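Local coordinates for toxin RelG (Mycobacterium tuberculosis, PDB 3G5O), which acts as the ribonuclease toxin of a type II toxin-antitoxin system, cleaving RNA preferentially at the 3'-end of purines until its cognate antitoxin RelF neutralises it, at residues 79-82 / 87-90; 47-52 / 75-80; 31-36 / 93-98; 42-47 / 68-73. All coordinates share one frame; numbering follows the deposited sequence.

Interaction 1. Residues 79-82 / 87-90; sequences YRID and TVVI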
# COMPACT_ATOMS: atom_id res chain seq x y z
N TYR C 79 0.82 7.95 13.90
CA TYR C 79 0.65 7.82 15.35
C TYR C 79 -0.13 6.59 15.78
O TYR C 79 -0.73 5.96 14.92
CB TYR C 79 0.01 9.07 15.97
CG TYR C 79 -1.30 9.48 15.39
CD1 TYR C 79 -2.49 9.18 16.05
CD2 TYR C 79 -1.37 10.19 14.18
CE1 TYR C 79 -3.74 9.58 15.53
CE2 TYR C 79 -2.60 10.58 13.64
CZ TYR C 79 -3.78 10.29 14.34
OH TYR C 79 -5.01 10.68 13.82
N ARG C 80 -0.08 6.27 17.07
CA ARG C 80 -0.89 5.21 17.64
C ARG C 80 -1.79 5.84 18.69
O ARG C 80 -1.44 6.87 19.28
CB ARG C 80 0.00 4.15 18.31
CG ARG C 80 0.87 3.35 17.29
CD ARG C 80 1.48 2.12 17.97
NE ARG C 80 2.40 1.33 17.13
CZ ARG C 80 2.01 0.43 16.24
NH1 ARG C 80 0.71 0.21 16.05
NH2 ARG C 80 2.91 -0.26 15.56
N ILE C 81 -2.94 5.19 18.92
CA ILE C 81 -3.92 5.59 19.93
C ILE C 81 -3.98 4.51 21.00
O ILE C 81 -4.15 3.32 20.68
CB ILE C 81 -5.35 5.72 19.37
CG1 ILE C 81 -5.37 6.58 18.11
CG2 ILE C 81 -6.30 6.36 20.39
CD1 ILE C 81 -4.60 7.79 18.30
N ASP C 82 -3.84 4.91 22.25
CA ASP C 82 -3.98 4.00 23.37
C ASP C 82 -5.19 4.48 24.20
O ASP C 82 -5.07 5.37 25.05
CB ASP C 82 -2.67 3.99 24.16
CG ASP C 82 -2.74 3.12 25.43
OD1 ASP C 82 -3.83 2.54 25.74
OD2 ASP C 82 -1.70 3.03 26.13
N THR C 87 -4.00 8.15 25.61
CA THR C 87 -2.71 8.59 25.14
C THR C 87 -2.61 8.41 23.62
O THR C 87 -3.17 7.44 23.06
CB THR C 87 -1.55 7.84 25.90
OG1 THR C 87 -1.56 8.24 27.28
CG2 THR C 87 -0.16 8.19 25.34
N VAL C 88 -1.92 9.35 22.97
CA VAL C 88 -1.54 9.23 21.57
C VAL C 88 -0.03 9.33 21.57
O VAL C 88 0.52 10.20 22.26
CB VAL C 88 -2.07 10.41 20.78
CG1 VAL C 88 -1.41 10.47 19.32
CG2 VAL C 88 -3.59 10.35 20.73
N VAL C 89 0.62 8.46 20.78
CA VAL C 89 2.06 8.45 20.61
C VAL C 89 2.43 8.61 19.15
O VAL C 89 2.01 7.83 18.30
CB VAL C 89 2.73 7.16 21.18
CG1 VAL C 89 4.25 7.29 21.08
CG2 VAL C 89 2.37 6.98 22.67
N ILE C 90 3.17 9.69 18.86
CA ILE C 90 3.60 10.02 17.51
C ILE C 90 4.86 9.23 17.21
O ILE C 90 5.85 9.35 17.93
CB ILE C 90 3.99 11.52 17.40
CG1 ILE C 90 2.91 12.40 18.06
CG2 ILE C 90 4.26 11.93 15.93
CD1 ILE C 90 1.57 12.27 17.39

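Interaction 2. Residues 47-52 / 75-80; sequences GDLSRE and YRLLYR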
# COMPACT_ATOMS: atom_id res chain seq x y z
N GLY C 47 -2.85 20.19 20.22
CA GLY C 47 -4.14 20.86 20.11
C GLY C 47 -5.16 19.96 19.44
O GLY C 47 -5.69 19.06 20.08
N ASP C 48 -5.42 20.18 18.15
CA ASP C 48 -6.37 19.37 17.41
C ASP C 48 -6.17 17.86 17.49
O ASP C 48 -7.15 17.12 17.57
CB ASP C 48 -6.49 19.80 15.94
CG ASP C 48 -7.13 21.19 15.79
OD1 ASP C 48 -7.64 21.75 16.81
OD2 ASP C 48 -7.09 21.75 14.66
N LEU C 49 -4.93 17.38 17.42
CA LEU C 49 -4.70 15.94 17.46
C LEU C 49 -5.03 15.33 18.83
O LEU C 49 -5.65 14.23 18.93
CB LEU C 49 -3.27 15.58 17.06
CG LEU C 49 -2.89 14.13 17.27
CD1 LEU C 49 -3.62 13.23 16.27
CD2 LEU C 49 -1.37 13.97 17.20
N SER C 50 -4.60 16.03 19.86
CA SER C 50 -4.95 15.71 21.24
C SER C 50 -6.46 15.64 21.46
O SER C 50 -6.96 14.69 22.07
CB SER C 50 -4.39 16.79 22.16
OG SER C 50 -4.76 16.50 23.47
N ARG C 51 -7.18 16.65 20.98
CA ARG C 51 -8.64 16.71 21.16
C ARG C 51 -9.41 15.69 20.37
O ARG C 51 -10.43 15.17 20.87
CB ARG C 51 -9.23 18.11 20.86
CG ARG C 51 -8.87 19.16 21.92
CD ARG C 51 -9.43 20.54 21.59
NE ARG C 51 -8.74 21.21 20.47
CZ ARG C 51 -7.68 22.02 20.58
NH1 ARG C 51 -7.13 22.30 21.76
NH2 ARG C 51 -7.16 22.57 19.50
N GLU C 52 -8.99 15.40 19.14
CA GLU C 52 -9.78 14.47 18.32
C GLU C 52 -8.90 13.54 17.49
O GLU C 52 -8.89 13.63 16.26
CB GLU C 52 -10.79 15.23 17.43
CG GLU C 52 -11.87 16.04 18.23
CD GLU C 52 -12.97 15.15 18.94
OE1 GLU C 52 -12.72 13.98 19.38
OE2 GLU C 52 -14.12 15.65 19.07
N TYR C 75 2.27 18.62 5.78
CA TYR C 75 2.82 17.67 6.77
C TYR C 75 1.86 16.58 7.22
O TYR C 75 0.60 16.74 7.21
CB TYR C 75 3.50 18.36 7.96
CG TYR C 75 2.57 19.14 8.86
CD1 TYR C 75 1.81 18.48 9.82
CD2 TYR C 75 2.42 20.53 8.72
CE1 TYR C 75 0.96 19.18 10.64
CE2 TYR C 75 1.53 21.26 9.57
CZ TYR C 75 0.83 20.54 10.54
OH TYR C 75 -0.09 21.15 11.37
N ARG C 76 2.46 15.45 7.62
CA ARG C 76 1.74 14.33 8.18
C ARG C 76 2.36 13.79 9.45
O ARG C 76 3.59 13.76 9.60
CB ARG C 76 1.63 13.19 7.16
CG ARG C 76 0.69 13.49 5.98
CD ARG C 76 0.92 12.39 4.92
NE ARG C 76 -0.15 12.32 3.93
CZ ARG C 76 -0.19 13.03 2.80
NH1 ARG C 76 0.80 13.87 2.49
NH2 ARG C 76 -1.21 12.86 1.95
N LEU C 77 1.51 13.35 10.36
CA LEU C 77 1.98 12.66 11.55
C LEU C 77 1.47 11.25 11.45
O LEU C 77 0.31 11.04 11.08
CB LEU C 77 1.39 13.30 12.80
CG LEU C 77 2.10 14.57 13.25
CD1 LEU C 77 1.79 15.69 12.24
CD2 LEU C 77 1.64 15.04 14.61
N LEU C 78 2.33 10.31 11.83
CA LEU C 78 1.98 8.89 11.95
C LEU C 78 1.91 8.57 13.44
O LEU C 78 2.85 8.83 14.19
CB LEU C 78 3.06 8.02 11.31
CG LEU C 78 2.86 6.49 11.31
CD1 LEU C 78 1.71 6.16 10.36
CD2 LEU C 78 4.16 5.76 10.88
N TYR C 79 0.82 7.95 13.90
CA TYR C 79 0.65 7.82 15.35
C TYR C 79 -0.13 6.59 15.78
O TYR C 79 -0.73 5.96 14.92
CB TYR C 79 0.01 9.07 15.97
CG TYR C 79 -1.30 9.48 15.39
CD1 TYR C 79 -2.49 9.18 16.05
CD2 TYR C 79 -1.37 10.19 14.18
CE1 TYR C 79 -3.74 9.58 15.53
CE2 TYR C 79 -2.60 10.58 13.64
CZ TYR C 79 -3.78 10.29 14.34
OH TYR C 79 -5.01 10.68 13.82
N ARG C 80 -0.08 6.27 17.07
CA ARG C 80 -0.89 5.21 17.64
C ARG C 80 -1.79 5.84 18.69
O ARG C 80 -1.44 6.87 19.28
CB ARG C 80 0.00 4.15 18.31
CG ARG C 80 0.87 3.35 17.29
CD ARG C 80 1.48 2.12 17.97
NE ARG C 80 2.40 1.33 17.13
CZ ARG C 80 2.01 0.43 16.24
NH1 ARG C 80 0.71 0.21 16.05
NH2 ARG C 80 2.91 -0.26 15.56

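Interaction 3. Residues 31-36 / 93-98; sequences HKLPPR and VDHRAD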
# COMPACT_ATOMS: atom_id res chain seq x y z
N HIS C 31 13.28 17.65 14.25
CA HIS C 31 14.54 18.32 13.92
C HIS C 31 14.81 18.58 12.45
O HIS C 31 15.59 19.47 12.12
CB HIS C 31 15.75 17.62 14.57
CG HIS C 31 16.12 18.23 15.88
ND1 HIS C 31 16.67 19.50 15.98
CD2 HIS C 31 15.97 17.80 17.15
CE1 HIS C 31 16.86 19.80 17.25
NE2 HIS C 31 16.44 18.79 17.98
N LYS C 32 14.17 17.84 11.56
CA LYS C 32 14.36 18.08 10.14
C LYS C 32 13.58 19.28 9.62
O LYS C 32 13.78 19.67 8.47
CB LYS C 32 13.94 16.85 9.31
CG LYS C 32 14.68 15.57 9.68
CD LYS C 32 14.42 14.43 8.67
CE LYS C 32 13.05 13.82 8.84
NZ LYS C 32 13.11 12.34 8.61
N LEU C 33 12.66 19.81 10.42
CA LEU C 33 11.73 20.83 9.93
C LEU C 33 12.24 22.25 10.19
O LEU C 33 12.81 22.52 11.24
CB LEU C 33 10.37 20.69 10.63
CG LEU C 33 9.71 19.32 10.50
CD1 LEU C 33 8.41 19.22 11.35
CD2 LEU C 33 9.48 19.05 9.01
N PRO C 34 11.96 23.17 9.26
CA PRO C 34 12.25 24.56 9.53
C PRO C 34 11.31 25.11 10.62
O PRO C 34 10.22 24.54 10.83
CB PRO C 34 11.98 25.25 8.20
CG PRO C 34 10.77 24.45 7.63
CD PRO C 34 11.17 22.99 8.01
N PRO C 35 11.71 26.20 11.29
CA PRO C 35 10.98 26.60 12.50
C PRO C 35 9.48 26.84 12.38
O PRO C 35 8.73 26.52 13.35
CB PRO C 35 11.71 27.87 12.98
CG PRO C 35 13.14 27.66 12.50
CD PRO C 35 12.98 26.96 11.13
N ARG C 36 9.01 27.43 11.29
CA ARG C 36 7.55 27.67 11.19
C ARG C 36 6.76 26.37 11.15
O ARG C 36 5.67 26.26 11.71
CB ARG C 36 7.16 28.48 9.92
CG ARG C 36 7.50 29.97 9.95
CD ARG C 36 6.96 30.64 8.65
NE ARG C 36 5.50 30.50 8.51
CZ ARG C 36 4.61 31.33 9.07
NH1 ARG C 36 5.04 32.34 9.82
NH2 ARG C 36 3.31 31.15 8.90
N VAL C 93 6.99 12.06 11.83
CA VAL C 93 6.47 13.32 11.25
C VAL C 93 7.14 13.48 9.89
O VAL C 93 8.38 13.27 9.73
CB VAL C 93 6.81 14.55 12.15
CG1 VAL C 93 6.22 15.84 11.52
CG2 VAL C 93 6.23 14.35 13.54
N ASP C 94 6.36 13.83 8.88
CA ASP C 94 6.94 14.01 7.56
C ASP C 94 6.35 15.28 6.91
O ASP C 94 5.14 15.58 7.08
CB ASP C 94 6.66 12.81 6.68
CG ASP C 94 7.64 12.70 5.48
OD1 ASP C 94 8.89 12.67 5.68
OD2 ASP C 94 7.17 12.65 4.35
N HIS C 95 7.19 15.98 6.16
CA HIS C 95 6.78 17.17 5.45
C HIS C 95 7.23 17.06 4.02
O HIS C 95 8.41 16.77 3.77
CB HIS C 95 7.43 18.42 6.06
CG HIS C 95 7.24 19.64 5.21
ND1 HIS C 95 8.27 20.22 4.50
CD2 HIS C 95 6.13 20.35 4.92
CE1 HIS C 95 7.80 21.25 3.82
NE2 HIS C 95 6.50 21.35 4.04
N ARG C 96 6.30 17.24 3.08
CA ARG C 96 6.62 17.18 1.65
C ARG C 96 5.95 18.35 0.98
O ARG C 96 4.72 18.34 0.80
CB ARG C 96 6.06 15.91 1.01
CG ARG C 96 6.63 14.61 1.52
CD ARG C 96 8.04 14.26 1.03
NE ARG C 96 8.69 13.37 2.02
CZ ARG C 96 10.00 13.26 2.22
NH1 ARG C 96 10.87 13.96 1.49
NH2 ARG C 96 10.46 12.45 3.17
N ALA C 97 6.76 19.34 0.60
CA ALA C 97 6.23 20.55 -0.07
C ALA C 97 5.42 20.29 -1.34
O ALA C 97 4.50 21.05 -1.64
CB ALA C 97 7.31 21.57 -0.30
N ASP C 98 5.72 19.25 -2.11
CA ASP C 98 4.59 18.78 -2.96
C ASP C 98 4.02 17.44 -2.55
O ASP C 98 4.58 16.42 -2.93
CB ASP C 98 4.84 18.78 -4.47
CG ASP C 98 3.53 18.53 -5.26
OD1 ASP C 98 3.05 19.47 -5.94
OD2 ASP C 98 2.93 17.42 -5.16
O HOH W 1 10.18 12.06 8.24

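Interaction 4. Residues 42-47 / 68-73; sequences VEFAFG and FSARRG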
# COMPACT_ATOMS: atom_id res chain seq x y z
N VAL C 42 3.93 21.04 16.24
CA VAL C 42 3.78 21.03 17.70
C VAL C 42 2.40 21.52 18.17
O VAL C 42 1.78 20.91 19.07
CB VAL C 42 4.94 21.82 18.41
CG1 VAL C 42 4.61 22.15 19.92
CG2 VAL C 42 6.23 21.09 18.23
N GLU C 43 1.91 22.59 17.57
CA GLU C 43 0.60 23.12 17.97
C GLU C 43 -0.52 22.21 17.50
O GLU C 43 -1.55 22.06 18.18
CB GLU C 43 0.39 24.56 17.46
CG GLU C 43 1.37 25.56 18.09
CD GLU C 43 1.05 25.87 19.58
OE1 GLU C 43 -0.05 25.50 20.04
OE2 GLU C 43 1.89 26.51 20.27
N PHE C 44 -0.32 21.55 16.36
CA PHE C 44 -1.32 20.58 15.92
C PHE C 44 -1.30 19.35 16.88
O PHE C 44 -2.34 18.94 17.36
CB PHE C 44 -1.02 20.11 14.47
CG PHE C 44 -1.88 18.97 14.03
CD1 PHE C 44 -3.26 19.11 14.01
CD2 PHE C 44 -1.31 17.77 13.61
CE1 PHE C 44 -4.08 18.05 13.60
CE2 PHE C 44 -2.11 16.71 13.22
CZ PHE C 44 -3.50 16.87 13.20
N ALA C 45 -0.12 18.83 17.18
CA ALA C 45 0.00 17.61 18.00
C ALA C 45 -0.64 17.85 19.36
O ALA C 45 -1.40 17.01 19.84
CB ALA C 45 1.47 17.21 18.19
N PHE C 46 -0.39 19.01 19.95
CA PHE C 46 -0.90 19.25 21.31
C PHE C 46 -2.27 19.92 21.38
O PHE C 46 -2.77 20.19 22.48
CB PHE C 46 0.17 19.99 22.15
CG PHE C 46 1.42 19.15 22.36
CD1 PHE C 46 1.34 17.91 22.97
CD2 PHE C 46 2.66 19.57 21.88
CE1 PHE C 46 2.48 17.12 23.15
CE2 PHE C 46 3.82 18.80 22.06
CZ PHE C 46 3.73 17.57 22.68
N GLY C 47 -2.85 20.19 20.22
CA GLY C 47 -4.14 20.86 20.11
C GLY C 47 -5.16 19.96 19.44
O GLY C 47 -5.69 19.06 20.08
N PHE C 68 -2.15 5.39 12.53
CA PHE C 68 -3.03 6.38 11.93
C PHE C 68 -2.16 7.45 11.30
O PHE C 68 -1.04 7.71 11.79
CB PHE C 68 -3.91 7.05 13.00
CG PHE C 68 -4.90 6.11 13.62
CD1 PHE C 68 -6.23 6.11 13.20
CD2 PHE C 68 -4.50 5.23 14.63
CE1 PHE C 68 -7.16 5.21 13.78
CE2 PHE C 68 -5.42 4.32 15.20
CZ PHE C 68 -6.73 4.32 14.77
N SER C 69 -2.70 8.12 10.28
CA SER C 69 -2.00 9.21 9.63
C SER C 69 -2.89 10.45 9.66
O SER C 69 -4.04 10.40 9.20
CB SER C 69 -1.71 8.83 8.18
OG SER C 69 -1.01 9.88 7.54
N ALA C 70 -2.38 11.56 10.16
CA ALA C 70 -3.15 12.80 10.09
C ALA C 70 -2.37 13.79 9.22
O ALA C 70 -1.17 13.96 9.42
CB ALA C 70 -3.38 13.39 11.50
N ARG C 71 -3.05 14.45 8.30
CA ARG C 71 -2.41 15.42 7.40
C ARG C 71 -2.99 16.79 7.67
O ARG C 71 -4.24 16.92 7.79
CB ARG C 71 -2.67 15.04 5.92
CG ARG C 71 -2.05 16.01 4.92
CD ARG C 71 -2.35 15.62 3.44
NE ARG C 71 -3.74 15.92 3.11
CZ ARG C 71 -4.21 17.14 2.82
NH1 ARG C 71 -3.39 18.20 2.78
NH2 ARG C 71 -5.51 17.30 2.54
N ARG C 72 -2.10 17.79 7.76
CA ARG C 72 -2.48 19.22 7.65
C ARG C 72 -1.56 19.90 6.62
O ARG C 72 -0.35 19.98 6.82
CB ARG C 72 -2.38 19.96 9.00
CG ARG C 72 -3.37 19.51 10.07
CD ARG C 72 -4.77 20.01 9.70
NE ARG C 72 -5.84 19.43 10.53
CZ ARG C 72 -6.27 19.99 11.67
NH1 ARG C 72 -5.70 21.11 12.12
NH2 ARG C 72 -7.25 19.41 12.36
N GLY C 73 -2.14 20.34 5.50
CA GLY C 73 -1.35 20.91 4.41
C GLY C 73 -0.32 19.90 3.94
O GLY C 73 -0.67 18.81 3.44

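Interaction 1. Residues 79-82 / 87-90
Val-88 sits between two side chains of the partner strand and gives one methyl to each. Its CG1 meets the ring of Tyr-79 obliquely, 3.7 Å from Tyr-79 CD1, while CG2 lies 3.7 Å from Ile-81 CD1 in one of the two conformers modelled for that isoleucine. As a cross-strand pair, Ile-81 and Val-88 leave the same face of the sheet, side by side and pointing the same way. Tyr-79 has its CG between the backbone N and the carbonyl carbon (chi1 56°), a position that stands the ring up from the strand. Ile-90 also has two conformers; in the one described, its CD1 touches Tyr-79 CB at 3.8 Å, oblique to the ring. The phenol oxygen goes past all of this to the carbonyl of Pro-53. These strands form the antiparallel beta hairpin 75-82/87-95 at the heart of the RelE/ParE toxin sheet. Arg-80 with Val-89 and Asp-82 with Thr-87 are the hydrogen-bonded pairs, each closed by two backbone bonds; the shortest is Asp-82 N to Thr-87 O, 2.7 Å, nearly linear at the hydrogen (169°). Tyr-79 with Ile-90 and Ile-81 with Val-88 are non-hydrogen-bonded pairs, and Val-88 CA also makes a CA-H...O contact to Arg-80 O. On the other face, Arg-80 stretches away from Val-89 with its chain extended from CG to NE, and its NH2 forms a salt bridge with Asp-75 of the Rv2865 antitoxin chain. Ile-78 of that same antitoxin chain packs on Val-89.

Interaction 2. Residues 47-52 / 75-80
Leu-49 drives both of its methyls into the strand 75-80, and each finds a different partner. CD1 lies over one face of the Tyr-79 ring, 3.8 Å from the ring centroid and 21° off the normal, a CH-pi contact displaced toward the phenol end: the nearest ring atom is Tyr-79 CZ, 3.5 Å from Leu-49 CD1. The two side chains slide past each other in opposite directions, one coming from the helix, the other from the sheet. The second branch is looser, with Leu-49 CD2 4.1 Å from Leu-77 CD2 where the two leucines meet at a slant. The torsion that sets CG anti to the backbone N (chi1 171°) puts the two methyls of Leu-49 within reach of Tyr-79 and Leu-77. All three residues are buried, and the contact between the segments is entirely apolar.

The far side of the helix turn is polar and more open. There Arg-51 NH2 makes a salt bridge to Asp-48 OD1 at 2.9 Å, with the acceptor near the guanidinium plane but the donor on the anti side of Asp-48 OD1 and well out of the carboxylate plane. Asp-48 uses its other oxygen, OD2, to hold Arg-72, so two arginines share this carboxylate, which would tend to favour its charged form.

In the fold, the C-terminal end of helix 35-51 lies across the face of strand 75-82 that bears Leu-77 and Tyr-79. Ile-90 of strand 87-95 packs on Leu-49 and Leu-77, Ala-70 of strand 68-72 packs against Tyr-79, and Phe-44 of the same helix touches both leucines.

Interaction 3. Residues 31-36 / 93-98
Lys-32 meets the end of strand 87-95 through a water. Its NZ donates to that water at 3.0 Å, and the water in turn donates to Val-93 O at 2.6 Å and to Asp-94 OD1 at 2.9 Å, bridging two charged groups that do not touch. Asp-29 gives Lys-32 a direct salt bridge as well, and its other oxygen accepts from Val-93 N. Asp-94 is also gripped by Arg-96, whose NE bonds Asp-94 OD2 at 2.9 Å on the syn side, tilted out of both planes, and by Tyr-60 of the Rv2865 antitoxin chain, which is hydrogen-bonded to it.

Leu-33 makes the direct apolar contact. With CG beside the backbone N (chi1 -57°), it spreads one methyl to each of two strand residues: CD2 lies 3.6 Å from His-95 CB, obliquely placed to the imidazole ring, and CD1 reaches Val-93 CG1 at 4.0 Å, the two side chains crossing at about a right angle. Pro-34 follows as the N-cap of helix 35-51, where Val-41 packs on both Leu-33 and Val-93. What results is the turn between two helices lying against the C-terminal end of strand 87-95, part of the helix-on-sheet packing of the RelE/ParE toxin fold.

Interaction 4. Residues 42-47 / 68-73
Helix 42-47 and strand 68-72 are held well apart, the closest pair of CA atoms being those of Phe-44 and Arg-72 at 8.5 Å, so side chains alone bridge the gap. The helix widens to a pi-type turn at 45-47. Beyond the strand, Gly-73 turns off with a positive phi, its carbonyl taken up in plane by Arg-71 NH1.

Phe-44, CG anti to the backbone N (chi1 172°), reaches across to the strand and meets two of its residues in different ways. The ring's edge faces Ala-70, whose CB lies close to the ring plane, 3.9 Å from Phe-44 CZ. Arg-72 comes over a face: its CG stands above the middle of the Phe-44 ring, 3.9 Å from the centroid and 13° off the normal, a CH-pi contact. This is part of the hydrophobic seam by which helix 35-51 packs on the mixed sheet of the RelE/ParE fold. The arginine chain then bends at chi2 and runs out past the CE1 rim of the ring, bringing Arg-72 CZ within 3.5 Å of Phe-44 CE1. That ring carbon sits over the centre of the guanidinium, but the two planes are 51° apart, so they do not stack flat. The salt bridge to Asp-48, one turn after Phe-44 on the helix, holds the guanidinium here. On the face of the strand away from Ala-70 and Arg-72, Ser-69 OG bonds to Glu-57 and Trp-61 of the Rv2865 antitoxin chain.

How the interactions relate
From the N terminus, the turn at 31-36 opens the longest loop, which interaction 3 closes only at 93-98; the other three contacts all nest inside it. Helix 35-51 then supplies 42-47 and 47-52, which share Gly-47. Their partners, 68-73 and 75-80, follow in the same order, so interactions 4 and 2 cross and pin successive turns of the helix to neighbouring strands. Interaction 1 opens after interaction 4 has closed, on the strand where interaction 2 ends, and shares Tyr-79 and Arg-80 with it; its hairpin return, 87-90, leads along strand 87-95 to interaction 3. Together they tie one helix to three adjacent strands.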